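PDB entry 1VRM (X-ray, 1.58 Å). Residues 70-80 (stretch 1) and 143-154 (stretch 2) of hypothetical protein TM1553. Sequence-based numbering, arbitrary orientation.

Stretch 1 70-80: KINDHPNEWVE
Stretch 2, residues 143-154: VLFDDKNMRVMV

Stretch 2 is a hairpin: strands 143-146 and 151-154 pair, with Leu144 N to Met153 O at 2.8 Å and Met153 N to Leu144 O at 2.9 Å. Stretch 1 leaves a helix at Asn72, loops through Asn76 (phi/psi 54/46), and joins strand 151-154 antiparallel. Val79 faces Val152: Val79 N donates to Val152 O (2.8 Å), and Val152 N to Val79 O (2.9 Å). Glu80 pairs with Arg151 without hydrogen bonds, CA to CA 4.3 Å.

Ahead of Trp78 the loop of stretch 1 stands off from Val154. Water 1 fills the gap, donating to Glu77 O (2.6 Å) and His74 O (2.7 Å) and accepting from Val154 N (2.9 Å). A weak hydrogen bond, Asn76 N donating to Val154 O (3.3 Å), ties the loop to the end of stretch 2.

Trp78 (chi1 m, chi2 97°) lays its indole across the hairpin. Met153 (t, t, p) fills one ring face: CB lies 3.8 Å from the six-membered centroid, SE 4.1 Å from the five-membered centroid. Trp78 CH2 reaches Leu144 CB at 3.7 Å. Trp78 CB covers one face of the Arg151 guanidinium, which Asp146 holds in a salt bridge (Arg151 NH2 to Asp146 OD2, 2.8 Å).

Val79 and Val152 share the other sheet face. There Ile71 (m, t) brings CG2 to Val154 CG1 (3.9 Å) and Val152 CG1 (4.4 Å).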

# COMPACT_ATOMS: atom_id res chain seq x y z
N LYS A 70 5.69 13.47 13.50
CA LYS A 70 5.50 13.98 14.88
C LYS A 70 5.54 12.85 15.89
O LYS A 70 6.27 12.92 16.87
CB LYS A 70 4.18 14.74 15.03
CG LYS A 70 3.90 15.28 16.43
CD LYS A 70 2.53 15.93 16.41
CE LYS A 70 2.01 16.24 17.76
NZ LYS A 70 0.83 17.15 17.57
N ILE A 71 4.82 11.76 15.64
CA ILE A 71 4.85 10.64 16.56
C ILE A 71 6.27 10.04 16.61
O ILE A 71 6.86 9.84 17.70
CB ILE A 71 3.86 9.52 16.15
CG1 ILE A 71 2.40 10.00 16.29
CG2 ILE A 71 4.12 8.25 17.00
CD1 ILE A 71 1.40 9.21 15.47
N ASN A 72 6.87 9.81 15.44
CA ASN A 72 8.22 9.20 15.35
C ASN A 72 9.30 9.99 16.06
O ASN A 72 10.31 9.43 16.54
CB ASN A 72 8.61 8.92 13.93
CG ASN A 72 7.78 7.78 13.31
OD1 ASN A 72 7.16 6.98 14.03
ND2 ASN A 72 7.84 7.68 11.98
N ASP A 73 9.12 11.31 16.02
CA ASP A 73 10.08 12.23 16.61
C ASP A 73 9.79 12.51 18.10
O ASP A 73 10.51 13.30 18.73
CB ASP A 73 10.09 13.54 15.83
CG ASP A 73 10.80 13.43 14.47
OD1 ASP A 73 11.49 12.40 14.22
OD2 ASP A 73 10.68 14.41 13.71
N HIS A 74 8.75 11.86 18.64
CA HIS A 74 8.39 12.00 20.03
C HIS A 74 8.26 10.61 20.68
O HIS A 74 7.16 10.23 21.11
CB HIS A 74 7.11 12.80 20.17
CG HIS A 74 7.29 14.24 19.84
ND1 HIS A 74 7.19 14.73 18.56
CD2 HIS A 74 7.63 15.30 20.62
CE1 HIS A 74 7.45 16.03 18.56
NE2 HIS A 74 7.74 16.39 19.80
N PRO A 75 9.38 9.84 20.82
CA PRO A 75 9.33 8.53 21.46
C PRO A 75 9.07 8.68 22.95
O PRO A 75 9.33 9.76 23.54
CB PRO A 75 10.75 7.98 21.25
CG PRO A 75 11.59 9.17 21.17
CD PRO A 75 10.75 10.18 20.41
N ASN A 76 8.53 7.65 23.57
CA ASN A 76 8.36 7.61 25.03
C ASN A 76 7.59 8.83 25.51
O ASN A 76 7.94 9.49 26.51
CB ASN A 76 9.71 7.45 25.72
CG ASN A 76 10.44 6.25 25.20
OD1 ASN A 76 9.80 5.20 24.98
ND2 ASN A 76 11.76 6.34 25.07
N GLU A 77 6.50 9.11 24.79
CA GLU A 77 5.61 10.23 25.10
C GLU A 77 4.23 9.90 24.56
O GLU A 77 4.11 9.31 23.48
CB GLU A 77 6.15 11.49 24.44
CG GLU A 77 5.35 12.70 24.79
CD GLU A 77 6.00 14.00 24.38
OE1 GLU A 77 7.20 14.04 23.99
OE2 GLU A 77 5.29 15.04 24.46
N TRP A 78 3.20 10.20 25.34
CA TRP A 78 1.82 10.02 24.85
C TRP A 78 1.46 11.21 23.98
O TRP A 78 1.38 12.37 24.46
CB TRP A 78 0.82 9.81 25.99
CG TRP A 78 0.92 8.49 26.62
CD1 TRP A 78 1.60 8.19 27.74
CD2 TRP A 78 0.38 7.28 26.14
NE1 TRP A 78 1.51 6.85 28.02
CE2 TRP A 78 0.78 6.26 27.02
CE3 TRP A 78 -0.38 6.94 25.02
CZ2 TRP A 78 0.39 4.94 26.87
CZ3 TRP A 78 -0.73 5.61 24.86
CH2 TRP A 78 -0.38 4.65 25.79
N VAL A 79 1.30 10.94 22.70
CA VAL A 79 1.11 11.99 21.71
C VAL A 79 -0.36 12.10 21.28
O VAL A 79 -0.93 11.14 20.79
CB VAL A 79 1.99 11.73 20.41
CG1 VAL A 79 1.80 12.81 19.37
CG2 VAL A 79 3.47 11.64 20.75
N GLU A 80 -0.95 13.28 21.48
CA GLU A 80 -2.33 13.52 21.06
C GLU A 80 -2.37 13.61 19.56
O GLU A 80 -1.54 14.28 18.92
CB GLU A 80 -2.87 14.80 21.66
CG GLU A 80 -3.07 14.66 23.15
CD GLU A 80 -3.30 16.00 23.88
OE1 GLU A 80 -3.75 16.97 23.23
OE2 GLU A 80 -3.02 16.04 25.10
N VAL A 143 3.42 -0.16 19.41
CA VAL A 143 2.54 1.02 19.29
C VAL A 143 1.39 0.87 20.26
O VAL A 143 0.59 -0.08 20.13
CB VAL A 143 1.97 1.14 17.89
CG1 VAL A 143 1.19 2.48 17.73
CG2 VAL A 143 3.11 1.03 16.85
N LEU A 144 1.30 1.80 21.21
CA LEU A 144 0.28 1.76 22.27
C LEU A 144 -0.74 2.84 22.02
O LEU A 144 -0.42 3.92 21.50
CB LEU A 144 0.92 1.98 23.63
CG LEU A 144 2.15 1.12 23.93
CD1 LEU A 144 2.65 1.35 25.34
CD2 LEU A 144 1.87 -0.35 23.68
N PHE A 145 -1.99 2.53 22.42
CA PHE A 145 -3.14 3.39 22.16
C PHE A 145 -3.84 3.77 23.44
O PHE A 145 -4.00 2.93 24.32
CB PHE A 145 -4.12 2.64 21.26
CG PHE A 145 -3.56 2.32 19.92
CD1 PHE A 145 -3.58 3.28 18.94
CD2 PHE A 145 -3.01 1.09 19.63
CE1 PHE A 145 -3.05 3.02 17.67
CE2 PHE A 145 -2.49 0.80 18.35
CZ PHE A 145 -2.49 1.78 17.39
N ASP A 146 -4.27 5.02 23.49
CA ASP A 146 -5.13 5.56 24.54
C ASP A 146 -6.43 6.03 23.86
O ASP A 146 -6.54 7.18 23.42
CB ASP A 146 -4.39 6.70 25.21
CG ASP A 146 -5.22 7.44 26.26
OD1 ASP A 146 -6.39 7.07 26.49
OD2 ASP A 146 -4.64 8.39 26.84
N ASP A 147 -7.43 5.14 23.82
CA ASP A 147 -8.73 5.49 23.24
C ASP A 147 -9.46 6.61 24.00
O ASP A 147 -10.11 7.43 23.38
CB ASP A 147 -9.68 4.29 23.15
CG ASP A 147 -9.15 3.16 22.29
OD1 ASP A 147 -8.32 3.37 21.38
OD2 ASP A 147 -9.57 2.01 22.57
N LYS A 148 -9.33 6.65 25.33
CA LYS A 148 -9.97 7.70 26.17
C LYS A 148 -9.60 9.10 25.64
O LYS A 148 -10.46 9.92 25.34
CB LYS A 148 -9.50 7.56 27.62
CG LYS A 148 -10.25 8.39 28.67
CD LYS A 148 -9.36 8.70 29.88
N ASN A 149 -8.30 9.36 25.49
CA ASN A 149 -7.81 10.67 25.10
C ASN A 149 -7.30 10.79 23.67
O ASN A 149 -6.79 11.86 23.30
CB ASN A 149 -6.70 11.08 26.08
CG ASN A 149 -7.14 10.95 27.53
OD1 ASN A 149 -8.01 11.70 27.97
ND2 ASN A 149 -6.60 9.98 28.26
N MSE A 150 -7.37 9.69 22.91
CA MSE A 150 -6.88 9.63 21.54
C MSE A 150 -5.41 10.03 21.45
O MSE A 150 -5.02 11.01 20.77
CB MSE A 150 -7.71 10.52 20.65
CG MSE A 150 -7.53 10.26 19.22
SE MSE A 150 -9.23 10.77 18.34
CE MSE A 150 -10.14 8.99 18.35
N ARG A 151 -4.60 9.25 22.14
CA ARG A 151 -3.17 9.42 22.14
C ARG A 151 -2.53 8.12 21.70
O ARG A 151 -3.08 7.04 21.93
CB ARG A 151 -2.63 9.83 23.51
CG ARG A 151 -3.22 11.11 24.09
CD ARG A 151 -2.55 11.56 25.39
NE ARG A 151 -2.86 10.61 26.42
CZ ARG A 151 -2.53 10.73 27.71
NH1 ARG A 151 -1.80 11.76 28.12
NH2 ARG A 151 -2.95 9.81 28.56
N VAL A 152 -1.34 8.26 21.11
CA VAL A 152 -0.50 7.13 20.65
C VAL A 152 0.87 7.28 21.32
O VAL A 152 1.35 8.40 21.53
CB VAL A 152 -0.36 7.16 19.12
CG1 VAL A 152 0.66 6.11 18.58
CG2 VAL A 152 -1.72 6.89 18.53
N MSE A 153 1.47 6.15 21.66
CA MSE A 153 2.86 6.16 22.12
C MSE A 153 3.59 5.08 21.37
O MSE A 153 3.05 3.99 21.17
CB MSE A 153 2.98 5.93 23.63
CG MSE A 153 4.46 5.78 24.01
SE MSE A 153 4.68 5.98 25.91
CE MSE A 153 3.87 4.32 26.41
N VAL A 154 4.84 5.39 21.01
CA VAL A 154 5.75 4.39 20.43
C VAL A 154 6.83 4.06 21.45
O VAL A 154 7.51 4.97 21.90
CB VAL A 154 6.36 4.78 19.09
CG1 VAL A 154 5.32 4.70 18.00
CG2 VAL A 154 7.05 6.17 19.10
O HOH W 1 5.66 8.09 21.80
O HOH W 2 10.27 4.69 22.01
O HOH W 3 -0.46 13.91 26.62